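Local coordinates for hypothetical protein (Parabacteroides merdae, PDB 4OO3) that is of unknown function but probably acts as an oxidoreductase, binding a nicotinamide cofactor through an NAD-binding Rossmann fold, at residues I246-W251 with D435-K440; Q212-V217 with K283-G288; K241-I246 with Y427-S432; V184-H189 with T298-V303. All blocks are in the same frame, centred on the assembly; numbering follows the deposited sequence.

Interaction 1: residues I246-W251 with D435-K440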
loop_
_atom_site.group_PDB
_atom_site.type_symbol
_atom_site.label_atom_id
_atom_site.label_comp_id
_atom_site.label_asym_id
_atom_site.label_seq_id
_atom_site.Cartn_x
_atom_site.Cartn_y
_atom_site.Cartn_z
ATOM N N ILE A 246 1.872 -21.489 -2.656
ATOM C CA ILE A 246 1.460 -22.714 -2.010
ATOM C C ILE A 246 -0.063 -22.815 -2.005
ATOM O O ILE A 246 -0.614 -23.833 -2.406
ATOM C CB ILE A 246 2.004 -22.762 -0.571
ATOM C CG1 ILE A 246 3.535 -22.648 -0.577
ATOM C CG2 ILE A 246 1.547 -24.023 0.145
ATOM C CD1 ILE A 246 4.253 -23.735 -1.350
ATOM N N ASP A 247 -0.747 -21.764 -1.561
ATOM C CA ASP A 247 -2.204 -21.794 -1.489
ATOM C C ASP A 247 -2.788 -20.395 -1.598
ATOM O O ASP A 247 -2.129 -19.409 -1.250
ATOM C CB ASP A 247 -2.652 -22.441 -0.180
ATOM C CG ASP A 247 -4.127 -22.808 -0.175
ATOM O OD1 ASP A 247 -4.704 -23.049 -1.256
ATOM O OD2 ASP A 247 -4.714 -22.864 0.925
ATOM N N ALA A 248 -4.023 -20.316 -2.084
ATOM C CA ALA A 248 -4.699 -19.041 -2.216
ATOM C C ALA A 248 -6.206 -19.216 -2.224
ATOM O O ALA A 248 -6.722 -20.176 -2.796
ATOM C CB ALA A 248 -4.238 -18.332 -3.484
ATOM N N ASN A 249 -6.905 -18.285 -1.578
ATOM C CA ASN A 249 -8.360 -18.282 -1.555
ATOM C C ASN A 249 -8.909 -16.887 -1.790
ATOM O O ASN A 249 -8.246 -15.889 -1.497
ATOM C CB ASN A 249 -8.877 -18.825 -0.226
ATOM C CG ASN A 249 -8.456 -20.260 0.011
ATOM O OD1 ASN A 249 -9.063 -21.190 -0.519
ATOM N ND2 ASN A 249 -7.411 -20.449 0.793
ATOM N N ARG A 250 -10.117 -16.838 -2.344
ATOM C CA ARG A 250 -10.842 -15.600 -2.554
ATOM C C ARG A 250 -12.295 -15.826 -2.172
ATOM O O ARG A 250 -12.850 -16.895 -2.419
ATOM C CB ARG A 250 -10.732 -15.158 -4.013
ATOM C CG ARG A 250 -11.170 -16.204 -5.031
ATOM C CD ARG A 250 -10.803 -15.776 -6.443
ATOM N NE ARG A 250 -11.765 -14.828 -7.002
ATOM C CZ ARG A 250 -12.900 -15.172 -7.612
ATOM N NH1 ARG A 250 -13.254 -16.441 -7.742
ATOM N NH2 ARG A 250 -13.704 -14.232 -8.083
ATOM N N TRP A 251 -12.908 -14.834 -1.543
ATOM C CA TRP A 251 -14.301 -14.959 -1.144
ATOM C C TRP A 251 -14.959 -13.593 -1.076
ATOM O O TRP A 251 -14.294 -12.562 -1.224
ATOM C CB TRP A 251 -14.444 -15.736 0.176
ATOM C CG TRP A 251 -13.852 -15.090 1.397
ATOM C CD1 TRP A 251 -14.512 -14.341 2.340
ATOM C CD2 TRP A 251 -12.487 -15.160 1.825
ATOM N NE1 TRP A 251 -13.636 -13.936 3.317
ATOM C CE2 TRP A 251 -12.388 -14.427 3.026
ATOM C CE3 TRP A 251 -11.338 -15.776 1.312
ATOM C CZ2 TRP A 251 -11.180 -14.286 3.716
ATOM C CZ3 TRP A 251 -10.147 -15.637 1.995
ATOM C CH2 TRP A 251 -10.073 -14.895 3.184
ATOM N N ASP A 435 -4.861 -16.209 -9.782
ATOM C CA ASP A 435 -5.032 -17.354 -10.687
ATOM C C ASP A 435 -5.209 -18.677 -9.939
ATOM O O ASP A 435 -6.091 -19.467 -10.270
ATOM C CB ASP A 435 -3.842 -17.453 -11.651
ATOM C CG ASP A 435 -3.840 -16.347 -12.695
ATOM O OD1 ASP A 435 -4.884 -15.679 -12.873
ATOM O OD2 ASP A 435 -2.793 -16.144 -13.349
HETATM N N MSE A 436 -4.368 -18.912 -8.936
HETATM C CA MSE A 436 -4.470 -20.108 -8.094
HETATM C C MSE A 436 -5.805 -20.128 -7.397
HETATM O O MSE A 436 -6.495 -21.148 -7.399
HETATM C CB MSE A 436 -3.326 -20.106 -7.075
HETATM C CG MSE A 436 -3.494 -21.190 -6.013
HETATM SE SE MSE A 436 -1.788 -21.441 -5.067
HETATM C CE MSE A 436 -0.874 -22.434 -6.500
ATOM N N ALA A 437 -6.188 -18.998 -6.808
ATOM C CA ALA A 437 -7.470 -18.882 -6.117
ATOM C C ALA A 437 -8.640 -19.167 -7.050
ATOM O O ALA A 437 -9.622 -19.780 -6.647
ATOM C CB ALA A 437 -7.615 -17.499 -5.501
ATOM N N LYS A 438 -8.520 -18.731 -8.299
ATOM C CA LYS A 438 -9.575 -18.921 -9.296
ATOM C C LYS A 438 -9.619 -20.321 -9.896
ATOM O O LYS A 438 -10.620 -20.697 -10.496
ATOM C CB LYS A 438 -9.440 -17.890 -10.426
ATOM C CG LYS A 438 -9.966 -16.517 -10.049
ATOM C CD LYS A 438 -10.114 -15.617 -11.258
ATOM C CE LYS A 438 -10.980 -14.417 -10.923
ATOM N NZ LYS A 438 -11.141 -13.522 -12.100
ATOM N N ALA A 439 -8.532 -21.077 -9.755
ATOM C CA ALA A 439 -8.456 -22.443 -10.280
ATOM C C ALA A 439 -9.138 -23.465 -9.358
ATOM O O ALA A 439 -9.389 -24.597 -9.765
ATOM C CB ALA A 439 -7.003 -22.828 -10.520
ATOM N N LYS A 440 -9.432 -23.066 -8.123
ATOM C CA LYS A 440 -10.179 -23.914 -7.193
ATOM C C LYS A 440 -11.684 -23.936 -7.471
ATOM O O LYS A 440 -12.373 -24.855 -7.033
ATOM C CB LYS A 440 -9.985 -23.426 -5.761
ATOM C CG LYS A 440 -8.573 -23.532 -5.228
ATOM C CD LYS A 440 -8.582 -23.254 -3.740
ATOM C CE LYS A 440 -7.228 -23.495 -3.118
ATOM N NZ LYS A 440 -7.280 -23.271 -1.651
#
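Lys440 extends its chain across to the strand, where its NZ meets Asp247 OD1 at 2.6 Å in a salt bridge that uses the syn lone pair of the carboxylate. The same ammonium donates to Asn249 OD1 at 3.0 Å, lying 39° out of that carbonyl plane, and weakly to Ala248 O at 3.3 Å. Beneath this polar grip the helix packs closely: Ala437 CB sits 4.0 Å from Ala248 CB and 3.7 Å from Arg250 CD. Met436, present as selenomethionine, rests its SE 3.6 Å from Asp247 CA. Lys438 lays CE over one face of the Arg250 guanidinium, offset toward the rim.

In the second shell, Arg250 NE is held by a salt bridge to Glu214 and its guanidinium by a cation-pi contact with Tyr285. Ile246 and Asp247 both face Val291 in a classic beta bulge of strand 243-255. The two alanines let the axes of segments 246-251 and 435-439 approach to 6.5 Å, crossing at -72°. Three acceptors on one ammonium would hold the C-terminal tail to this edge strand, while the like charges of Arg250 and Lys438 are probably eased by the Glu214 carboxylate.

Interaction 2: residues Q212-V217 with K283-G288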
loop_
_atom_site.group_PDB
_atom_site.type_symbol
_atom_site.label_atom_id
_atom_site.label_comp_id
_atom_site.label_asym_id
_atom_site.label_seq_id
_atom_site.Cartn_x
_atom_site.Cartn_y
_atom_site.Cartn_z
ATOM N N GLN A 212 -11.510 -2.188 -9.718
ATOM C CA GLN A 212 -10.747 -1.944 -8.508
ATOM C C GLN A 212 -9.643 -2.986 -8.350
ATOM O O GLN A 212 -8.591 -2.693 -7.800
ATOM C CB GLN A 212 -11.682 -1.951 -7.293
ATOM C CG GLN A 212 -11.004 -1.793 -5.943
ATOM C CD GLN A 212 -10.186 -0.517 -5.809
ATOM O OE1 GLN A 212 -10.507 0.517 -6.399
ATOM N NE2 GLN A 212 -9.132 -0.586 -5.011
ATOM N N GLY A 213 -9.884 -4.192 -8.857
ATOM C CA GLY A 213 -9.055 -5.354 -8.548
ATOM C C GLY A 213 -9.698 -6.178 -7.444
ATOM O O GLY A 213 -10.476 -5.658 -6.640
ATOM N N GLU A 214 -9.391 -7.468 -7.402
ATOM C CA GLU A 214 -9.930 -8.327 -6.351
ATOM C C GLU A 214 -9.252 -8.021 -5.024
ATOM O O GLU A 214 -8.160 -7.466 -4.992
ATOM C CB GLU A 214 -9.742 -9.806 -6.700
ATOM C CG GLU A 214 -10.535 -10.261 -7.920
ATOM C CD GLU A 214 -11.276 -11.579 -7.721
ATOM O OE1 GLU A 214 -11.151 -12.210 -6.641
ATOM O OE2 GLU A 214 -11.996 -11.989 -8.665
ATOM N N GLY A 215 -9.889 -8.406 -3.926
ATOM C CA GLY A 215 -9.280 -8.220 -2.604
ATOM C C GLY A 215 -7.883 -8.818 -2.499
ATOM O O GLY A 215 -6.984 -8.239 -1.883
ATOM N N ILE A 216 -7.706 -9.974 -3.131
ATOM C CA ILE A 216 -6.457 -10.721 -3.068
ATOM C C ILE A 216 -5.277 -10.035 -3.795
ATOM O O ILE A 216 -4.131 -10.429 -3.598
ATOM C CB ILE A 216 -6.680 -12.175 -3.574
ATOM C CG1 ILE A 216 -5.523 -13.096 -3.185
ATOM C CG2 ILE A 216 -6.894 -12.216 -5.083
ATOM C CD1 ILE A 216 -5.786 -14.546 -3.524
ATOM N N VAL A 217 -5.539 -9.009 -4.610
ATOM C CA VAL A 217 -4.463 -8.312 -5.344
ATOM C C VAL A 217 -4.293 -6.843 -4.935
ATOM O O VAL A 217 -3.391 -6.164 -5.421
ATOM C CB VAL A 217 -4.665 -8.388 -6.884
ATOM C CG1 VAL A 217 -4.961 -9.817 -7.319
ATOM C CG2 VAL A 217 -5.763 -7.442 -7.367
ATOM N N LYS A 283 -22.406 -9.180 -4.326
ATOM C CA LYS A 283 -21.343 -10.049 -3.815
ATOM C C LYS A 283 -20.010 -9.631 -4.419
ATOM O O LYS A 283 -19.784 -9.817 -5.617
ATOM C CB LYS A 283 -21.613 -11.503 -4.192
ATOM C CG LYS A 283 -22.947 -12.035 -3.723
ATOM C CD LYS A 283 -22.885 -12.548 -2.298
ATOM C CE LYS A 283 -24.176 -13.257 -1.924
ATOM N NZ LYS A 283 -23.905 -14.454 -1.086
ATOM N N VAL A 284 -19.129 -9.083 -3.586
ATOM C CA VAL A 284 -17.871 -8.507 -4.048
ATOM C C VAL A 284 -16.735 -9.379 -3.558
ATOM O O VAL A 284 -16.652 -9.649 -2.359
ATOM C CB VAL A 284 -17.686 -7.085 -3.483
ATOM C CG1 VAL A 284 -16.367 -6.466 -3.944
ATOM C CG2 VAL A 284 -18.856 -6.211 -3.890
ATOM N N TYR A 285 -15.865 -9.810 -4.475
ATOM C CA TYR A 285 -14.677 -10.602 -4.124
ATOM C C TYR A 285 -13.545 -9.709 -3.621
ATOM O O TYR A 285 -12.460 -9.662 -4.205
ATOM C CB TYR A 285 -14.204 -11.453 -5.309
ATOM C CG TYR A 285 -14.929 -12.772 -5.469
ATOM C CD1 TYR A 285 -16.090 -12.870 -6.242
ATOM C CD2 TYR A 285 -14.448 -13.930 -4.857
ATOM C CE1 TYR A 285 -16.749 -14.078 -6.396
ATOM C CE2 TYR A 285 -15.100 -15.145 -5.006
ATOM C CZ TYR A 285 -16.249 -15.211 -5.775
ATOM O OH TYR A 285 -16.900 -16.408 -5.923
ATOM N N CYS A 286 -13.816 -9.022 -2.514
ATOM C CA CYS A 286 -12.875 -8.099 -1.882
ATOM C C CYS A 286 -12.112 -8.751 -0.721
ATOM O O CYS A 286 -11.488 -8.060 0.068
ATOM C CB CYS A 286 -13.621 -6.849 -1.379
ATOM S SG CYS A 286 -15.048 -7.181 -0.312
ATOM N N ASN A 287 -12.163 -10.074 -0.616
ATOM C CA ASN A 287 -11.441 -10.792 0.428
ATOM C C ASN A 287 -10.537 -11.829 -0.206
ATOM O O ASN A 287 -10.874 -12.396 -1.241
ATOM C CB ASN A 287 -12.413 -11.492 1.373
ATOM C CG ASN A 287 -13.507 -10.580 1.869
ATOM O OD1 ASN A 287 -13.288 -9.752 2.744
ATOM N ND2 ASN A 287 -14.697 -10.734 1.319
ATOM N N GLY A 288 -9.382 -12.067 0.397
ATOM C CA GLY A 288 -8.515 -13.139 -0.062
ATOM C C GLY A 288 -7.335 -13.369 0.859
ATOM O O GLY A 288 -7.047 -12.542 1.719
HETATM O O HOH W 1 -9.928 -11.820 -3.884
#
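The ring of Tyr285 and the carboxylate of Glu214 lie side by side and point the same way, their planes 33° apart. Glu214 OE1 approaches the ring obliquely and comes nearest to Tyr285 CB, at 3.4 Å; Arg250 makes a cation-pi contact with the same ring. A bend at chi2 (-134°) brings Glu214 CD back beside Tyr285, and OE1 also takes part in the salt bridge to Arg250 NE. An alanine in place of Glu214 would probably leave the Arg250 guanidinium without its carboxylate mate and the bridging water without one of its possible acceptors.

That water lies 3.0 Å from Glu214 OE1 and 2.9 Å from Asn287 O, within bonding reach of both, and accepts from Ile216 N. Tyr285 is the centre of an inverse gamma turn that kinks strand 282-294; from the 212-217 loop, Gly215 N donates to Tyr285 O at 2.9 Å, almost straight (177°) and on a lone pair. The backbones close tightly, with Gly215 CA 3.4 Å from Cys286 C, and a CB on Gly215 would clash there. Gly288 has no room either: a CB would run into Ile216 CB, 4.1 Å from Gly288 CA, and Leu434 of helix 419-439 touches the same isoleucine.

Interaction 3: residues K241-I246 with Y427-S432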
loop_
_atom_site.group_PDB
_atom_site.type_symbol
_atom_site.label_atom_id
_atom_site.label_comp_id
_atom_site.label_asym_id
_atom_site.label_seq_id
_atom_site.Cartn_x
_atom_site.Cartn_y
_atom_site.Cartn_z
ATOM N N LYS A 241 12.862 -17.236 -9.267
ATOM C CA LYS A 241 13.558 -18.250 -8.475
ATOM C C LYS A 241 13.144 -18.327 -7.010
ATOM O O LYS A 241 13.253 -19.380 -6.406
ATOM C CB LYS A 241 15.066 -18.000 -8.544
ATOM C CG LYS A 241 15.628 -18.143 -9.946
ATOM C CD LYS A 241 17.134 -17.949 -9.975
ATOM C CE LYS A 241 17.686 -18.259 -11.359
ATOM N NZ LYS A 241 19.167 -18.134 -11.413
ATOM N N ASP A 242 12.686 -17.220 -6.434
ATOM C CA ASP A 242 12.539 -17.123 -4.985
ATOM C C ASP A 242 11.110 -17.288 -4.480
ATOM O O ASP A 242 10.898 -17.425 -3.274
ATOM C CB ASP A 242 13.074 -15.770 -4.510
ATOM C CG ASP A 242 14.572 -15.609 -4.746
ATOM O OD1 ASP A 242 15.294 -16.623 -4.753
ATOM O OD2 ASP A 242 15.027 -14.455 -4.917
ATOM N N ILE A 243 10.137 -17.263 -5.388
ATOM C CA ILE A 243 8.733 -17.276 -5.001
ATOM C C ILE A 243 8.046 -18.532 -5.506
ATOM O O ILE A 243 8.058 -18.820 -6.699
ATOM C CB ILE A 243 7.964 -16.049 -5.545
ATOM C CG1 ILE A 243 8.605 -14.740 -5.071
ATOM C CG2 ILE A 243 6.502 -16.099 -5.125
ATOM C CD1 ILE A 243 8.510 -14.497 -3.576
ATOM N N GLU A 244 7.434 -19.257 -4.578
ATOM C CA GLU A 244 6.616 -20.415 -4.885
ATOM C C GLU A 244 5.280 -20.226 -4.188
ATOM O O GLU A 244 5.230 -20.121 -2.961
ATOM C CB GLU A 244 7.291 -21.693 -4.372
ATOM C CG GLU A 244 6.576 -22.985 -4.756
ATOM C CD GLU A 244 7.073 -24.211 -3.994
ATOM O OE1 GLU A 244 8.105 -24.136 -3.292
ATOM O OE2 GLU A 244 6.417 -25.264 -4.094
ATOM N N LEU A 245 4.194 -20.188 -4.950
ATOM C CA LEU A 245 2.876 -20.097 -4.328
ATOM C C LEU A 245 2.443 -21.463 -3.853
ATOM O O LEU A 245 2.617 -22.458 -4.552
ATOM C CB LEU A 245 1.828 -19.503 -5.269
ATOM C CG LEU A 245 1.884 -17.979 -5.319
ATOM C CD1 LEU A 245 2.837 -17.509 -6.407
ATOM C CD2 LEU A 245 0.497 -17.408 -5.527
ATOM N N ILE A 246 1.872 -21.489 -2.656
ATOM C CA ILE A 246 1.460 -22.714 -2.010
ATOM C C ILE A 246 -0.063 -22.815 -2.005
ATOM O O ILE A 246 -0.614 -23.833 -2.406
ATOM C CB ILE A 246 2.004 -22.762 -0.571
ATOM C CG1 ILE A 246 3.535 -22.648 -0.577
ATOM C CG2 ILE A 246 1.547 -24.023 0.145
ATOM C CD1 ILE A 246 4.253 -23.735 -1.350
ATOM N N TYR A 427 4.221 -8.040 -7.147
ATOM C CA TYR A 427 3.089 -8.165 -8.062
ATOM C C TYR A 427 2.993 -9.555 -8.690
ATOM O O TYR A 427 1.889 -10.024 -8.988
ATOM C CB TYR A 427 3.120 -7.070 -9.141
ATOM C CG TYR A 427 2.754 -5.720 -8.596
ATOM C CD1 TYR A 427 1.474 -5.477 -8.123
ATOM C CD2 TYR A 427 3.688 -4.687 -8.531
ATOM C CE1 TYR A 427 1.132 -4.251 -7.593
ATOM C CE2 TYR A 427 3.354 -3.456 -8.009
ATOM C CZ TYR A 427 2.072 -3.248 -7.540
ATOM O OH TYR A 427 1.713 -2.029 -7.027
ATOM N N TYR A 428 4.131 -10.219 -8.882
ATOM C CA TYR A 428 4.108 -11.623 -9.293
ATOM C C TYR A 428 3.366 -12.448 -8.247
ATOM O O TYR A 428 2.514 -13.273 -8.584
ATOM C CB TYR A 428 5.520 -12.187 -9.479
ATOM C CG TYR A 428 5.518 -13.677 -9.763
ATOM C CD1 TYR A 428 5.240 -14.161 -11.034
ATOM C CD2 TYR A 428 5.770 -14.596 -8.756
ATOM C CE1 TYR A 428 5.227 -15.521 -11.301
ATOM C CE2 TYR A 428 5.760 -15.961 -9.010
ATOM C CZ TYR A 428 5.486 -16.417 -10.284
ATOM O OH TYR A 428 5.468 -17.772 -10.534
ATOM N N THR A 429 3.691 -12.216 -6.976
ATOM C CA THR A 429 3.047 -12.930 -5.875
ATOM C C THR A 429 1.526 -12.726 -5.886
ATOM O O THR A 429 0.770 -13.700 -5.858
ATOM C CB THR A 429 3.642 -12.525 -4.504
ATOM O OG1 THR A 429 5.077 -12.616 -4.550
ATOM C CG2 THR A 429 3.130 -13.435 -3.401
ATOM N N THR A 430 1.073 -11.475 -5.965
ATOM C CA THR A 430 -0.365 -11.199 -5.872
ATOM C C THR A 430 -1.165 -11.700 -7.071
ATOM O O THR A 430 -2.212 -12.327 -6.892
ATOM C CB THR A 430 -0.668 -9.711 -5.683
ATOM O OG1 THR A 430 -0.089 -8.956 -6.749
ATOM C CG2 THR A 430 -0.122 -9.218 -4.339
ATOM N N THR A 431 -0.691 -11.421 -8.282
ATOM C CA THR A 431 -1.425 -11.831 -9.487
ATOM C C THR A 431 -1.435 -13.356 -9.687
ATOM O O THR A 431 -2.425 -13.912 -10.156
ATOM C CB THR A 431 -0.888 -11.131 -10.745
ATOM O OG1 THR A 431 0.513 -11.393 -10.888
ATOM C CG2 THR A 431 -1.123 -9.630 -10.655
ATOM N N SER A 432 -0.345 -14.026 -9.315
ATOM C CA SER A 432 -0.286 -15.494 -9.348
ATOM C C SER A 432 -1.280 -16.127 -8.379
ATOM O O SER A 432 -1.864 -17.171 -8.675
ATOM C CB SER A 432 1.124 -15.993 -9.019
ATOM O OG SER A 432 2.034 -15.623 -10.037
#
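Ile243 and Leu245, on strand 243-255, meet helix 419-439 chiefly through apolar contacts. Ile243 CG2 comes to the edge of the Tyr428 ring, near its plane and 4.0 Å from Tyr428 CE2, the two side chains sliding past each other in opposite directions. The same methyl lies 3.8 Å from Thr429 OG1. Leu245 divides its branches: CD1 presses on Ser432 CB at 3.5 Å, a tight carbon pair, and CD2 rests 3.7 Å from Thr429 O. An alanine in place of Ile243 would remove CG2, CG1 and CD1, and would probably thin the packing at the Tyr428 edge and leave a gap beside Thr429 OG1.

Two hydroxyls bond back within the helix. Ser432 OG, its first torsion setting it beside the backbone N (chi1 -67°), donates to Tyr428 O at 2.8 Å. Ser432 N reaches that carbonyl too, from the opposite face of its plane. Thr429 OG1 is bonded to Ala425 O, one turn back.

Further out, Tyr239 stacks with Tyr428. Segments 243-246 and 427-432 run 23° from parallel, their axes 9.4 Å apart at closest. With their hydroxyls already bonded to helix carbonyls, Thr429 and Ser432 can lie against aliphatic strand side chains without polar partners there.

Interaction 4: residues V184-H189 with T298-V303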
loop_
_atom_site.group_PDB
_atom_site.type_symbol
_atom_site.label_atom_id
_atom_site.label_comp_id
_atom_site.label_asym_id
_atom_site.label_seq_id
_atom_site.Cartn_x
_atom_site.Cartn_y
_atom_site.Cartn_z
ATOM N N VAL A 184 3.195 -14.214 9.166
ATOM C CA VAL A 184 1.738 -14.186 9.059
ATOM C C VAL A 184 1.255 -12.745 9.222
ATOM O O VAL A 184 1.591 -12.115 10.213
ATOM C CB VAL A 184 1.087 -15.059 10.154
ATOM C CG1 VAL A 184 -0.432 -14.965 10.086
ATOM C CG2 VAL A 184 1.533 -16.515 10.029
ATOM N N LYS A 185 0.482 -12.236 8.253
ATOM C CA LYS A 185 -0.125 -10.885 8.320
ATOM C C LYS A 185 -1.596 -10.903 7.908
ATOM O O LYS A 185 -1.939 -11.307 6.796
ATOM C CB LYS A 185 0.623 -9.897 7.429
ATOM C CG LYS A 185 2.057 -9.698 7.866
ATOM C CD LYS A 185 2.795 -8.674 7.022
ATOM C CE LYS A 185 4.264 -8.641 7.413
ATOM N NZ LYS A 185 4.473 -8.111 8.788
ATOM N N GLU A 186 -2.459 -10.463 8.814
ATOM C CA GLU A 186 -3.897 -10.537 8.605
ATOM C C GLU A 186 -4.519 -9.181 8.912
ATOM O O GLU A 186 -4.320 -8.639 9.997
ATOM C CB GLU A 186 -4.498 -11.618 9.500
ATOM C CG GLU A 186 -4.023 -13.027 9.161
ATOM C CD GLU A 186 -4.443 -14.066 10.188
ATOM O OE1 GLU A 186 -4.256 -13.826 11.407
ATOM O OE2 GLU A 186 -4.944 -15.135 9.772
ATOM N N SER A 187 -5.253 -8.633 7.947
ATOM C CA SER A 187 -5.894 -7.333 8.102
ATOM C C SER A 187 -7.389 -7.453 7.882
ATOM O O SER A 187 -7.835 -8.218 7.028
ATOM C CB SER A 187 -5.322 -6.327 7.104
ATOM O OG SER A 187 -3.918 -6.284 7.180
ATOM N N VAL A 188 -8.150 -6.699 8.668
ATOM C CA VAL A 188 -9.582 -6.527 8.454
ATOM C C VAL A 188 -9.835 -5.035 8.249
ATOM O O VAL A 188 -9.626 -4.236 9.168
ATOM C CB VAL A 188 -10.401 -7.028 9.654
ATOM C CG1 VAL A 188 -11.894 -6.920 9.370
ATOM C CG2 VAL A 188 -10.018 -8.463 9.995
ATOM N N HIS A 189 -10.264 -4.677 7.040
ATOM C CA HIS A 189 -10.585 -3.298 6.678
ATOM C C HIS A 189 -12.082 -3.151 6.482
ATOM O O HIS A 189 -12.799 -4.141 6.433
ATOM C CB HIS A 189 -9.855 -2.910 5.395
ATOM C CG HIS A 189 -8.370 -2.851 5.555
ATOM N ND1 HIS A 189 -7.735 -1.811 6.199
ATOM C CD2 HIS A 189 -7.395 -3.711 5.176
ATOM C CE1 HIS A 189 -6.432 -2.031 6.205
ATOM N NE2 HIS A 189 -6.200 -3.176 5.590
ATOM N N THR A 298 8.009 -19.728 4.494
ATOM C CA THR A 298 6.573 -19.718 4.258
ATOM C C THR A 298 5.937 -18.475 4.894
ATOM O O THR A 298 6.035 -18.264 6.105
ATOM C CB THR A 298 5.889 -20.982 4.810
ATOM O OG1 THR A 298 6.438 -22.147 4.182
ATOM C CG2 THR A 298 4.395 -20.937 4.544
ATOM N N ALA A 299 5.304 -17.657 4.057
ATOM C CA ALA A 299 4.590 -16.478 4.503
ATOM C C ALA A 299 3.102 -16.656 4.234
ATOM O O ALA A 299 2.714 -17.374 3.315
ATOM C CB ALA A 299 5.117 -15.246 3.787
ATOM N N LYS A 300 2.275 -16.010 5.049
ATOM C CA LYS A 300 0.828 -16.028 4.860
ATOM C C LYS A 300 0.307 -14.604 4.984
ATOM O O LYS A 300 0.547 -13.944 5.990
ATOM C CB LYS A 300 0.167 -16.921 5.911
ATOM C CG LYS A 300 -1.337 -16.709 6.118
ATOM C CD LYS A 300 -2.170 -17.913 5.706
ATOM C CE LYS A 300 -3.627 -17.785 6.127
ATOM N NZ LYS A 300 -3.786 -17.722 7.606
ATOM N N VAL A 301 -0.404 -14.129 3.967
ATOM C CA VAL A 301 -1.046 -12.824 4.059
ATOM C C VAL A 301 -2.535 -12.945 3.799
ATOM O O VAL A 301 -2.969 -13.778 3.002
ATOM C CB VAL A 301 -0.428 -11.784 3.104
ATOM C CG1 VAL A 301 1.063 -11.648 3.369
ATOM C CG2 VAL A 301 -0.691 -12.143 1.652
ATOM N N SER A 302 -3.310 -12.095 4.466
ATOM C CA SER A 302 -4.755 -12.175 4.409
ATOM C C SER A 302 -5.408 -10.794 4.559
ATOM O O SER A 302 -4.948 -9.952 5.339
ATOM C CB SER A 302 -5.240 -13.116 5.512
ATOM O OG SER A 302 -6.646 -13.108 5.603
ATOM N N VAL A 303 -6.488 -10.580 3.807
ATOM C CA VAL A 303 -7.222 -9.320 3.832
ATOM C C VAL A 303 -8.720 -9.594 3.805
ATOM O O VAL A 303 -9.204 -10.316 2.942
ATOM C CB VAL A 303 -6.865 -8.412 2.636
ATOM C CG1 VAL A 303 -7.694 -7.135 2.682
ATOM C CG2 VAL A 303 -5.377 -8.070 2.633
HETATM O O HOH W 2 -7.452 -11.172 7.275
#
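Lys300 O receives two groups from the facing strand: Lys185 N donates to it at 2.8 Å, nearly along the C=O axis, and Val184 CA lends a CA-H contact at 3.3 Å. The pattern is repeated down the pair. Ser302 N donates to Lys185 O at 2.8 Å, though with a more bent N-H angle of 136°, and Ser187 N donates to Ser302 O at 2.9 Å.

This is the one parallel pairing in a mixed sheet of nine strands, with segments 184-189 and 298-303 running almost exactly parallel; such a broad, largely antiparallel sheet is consistent with the C-terminal domain of this kind of Rossmann oxidoreductase. On one face, Val184 pairs with Lys300 and Glu186 with Ser302. Glu186 CG packs against Ser302 CB at 3.8 Å, and its OE2 forms a salt bridge with Lys300 NZ at 3.6 Å, the lysine chain being bent at chi2 (114°) and again at chi4. A water donates to Ser187 O and lies 2.7 Å from Ser302 OG, adding a water bridge between the strands.

The other face carries Lys185, Ser187, Val301 and Val303, and Leu223 of helix 220-231 touches the last three. Lys185 NZ finds its counter-ion there in Glu230, and Ser187 OG is bonded to His317 ND1. At the far end, Val303 CG1 meets the edge of the His189 ring near its plane, while Trp305 meets that ring with planes about 30° apart.

All four interactions fall within the putative C-terminal oxidoreductase domain and reach its nine-stranded mixed sheet, where strands 243-255, 282-294, 297-306 and 183-190 lie in that order from an outer strand inward. Interactions 1 and 3, about 12 Å apart between centres, share Ile246 and set successive parts of helix 419-439 against the outer strand, nearly parallel in interaction 3 and crossing steeply in interaction 1. Their strand segments fall between those of interaction 4, their helix segments after all the rest. Interaction 2, joined to interaction 1 by Arg250 and Glu214, is nested inside the loop closed by interaction 4. The final helix thus closes over a sheet edge built much earlier in the chain.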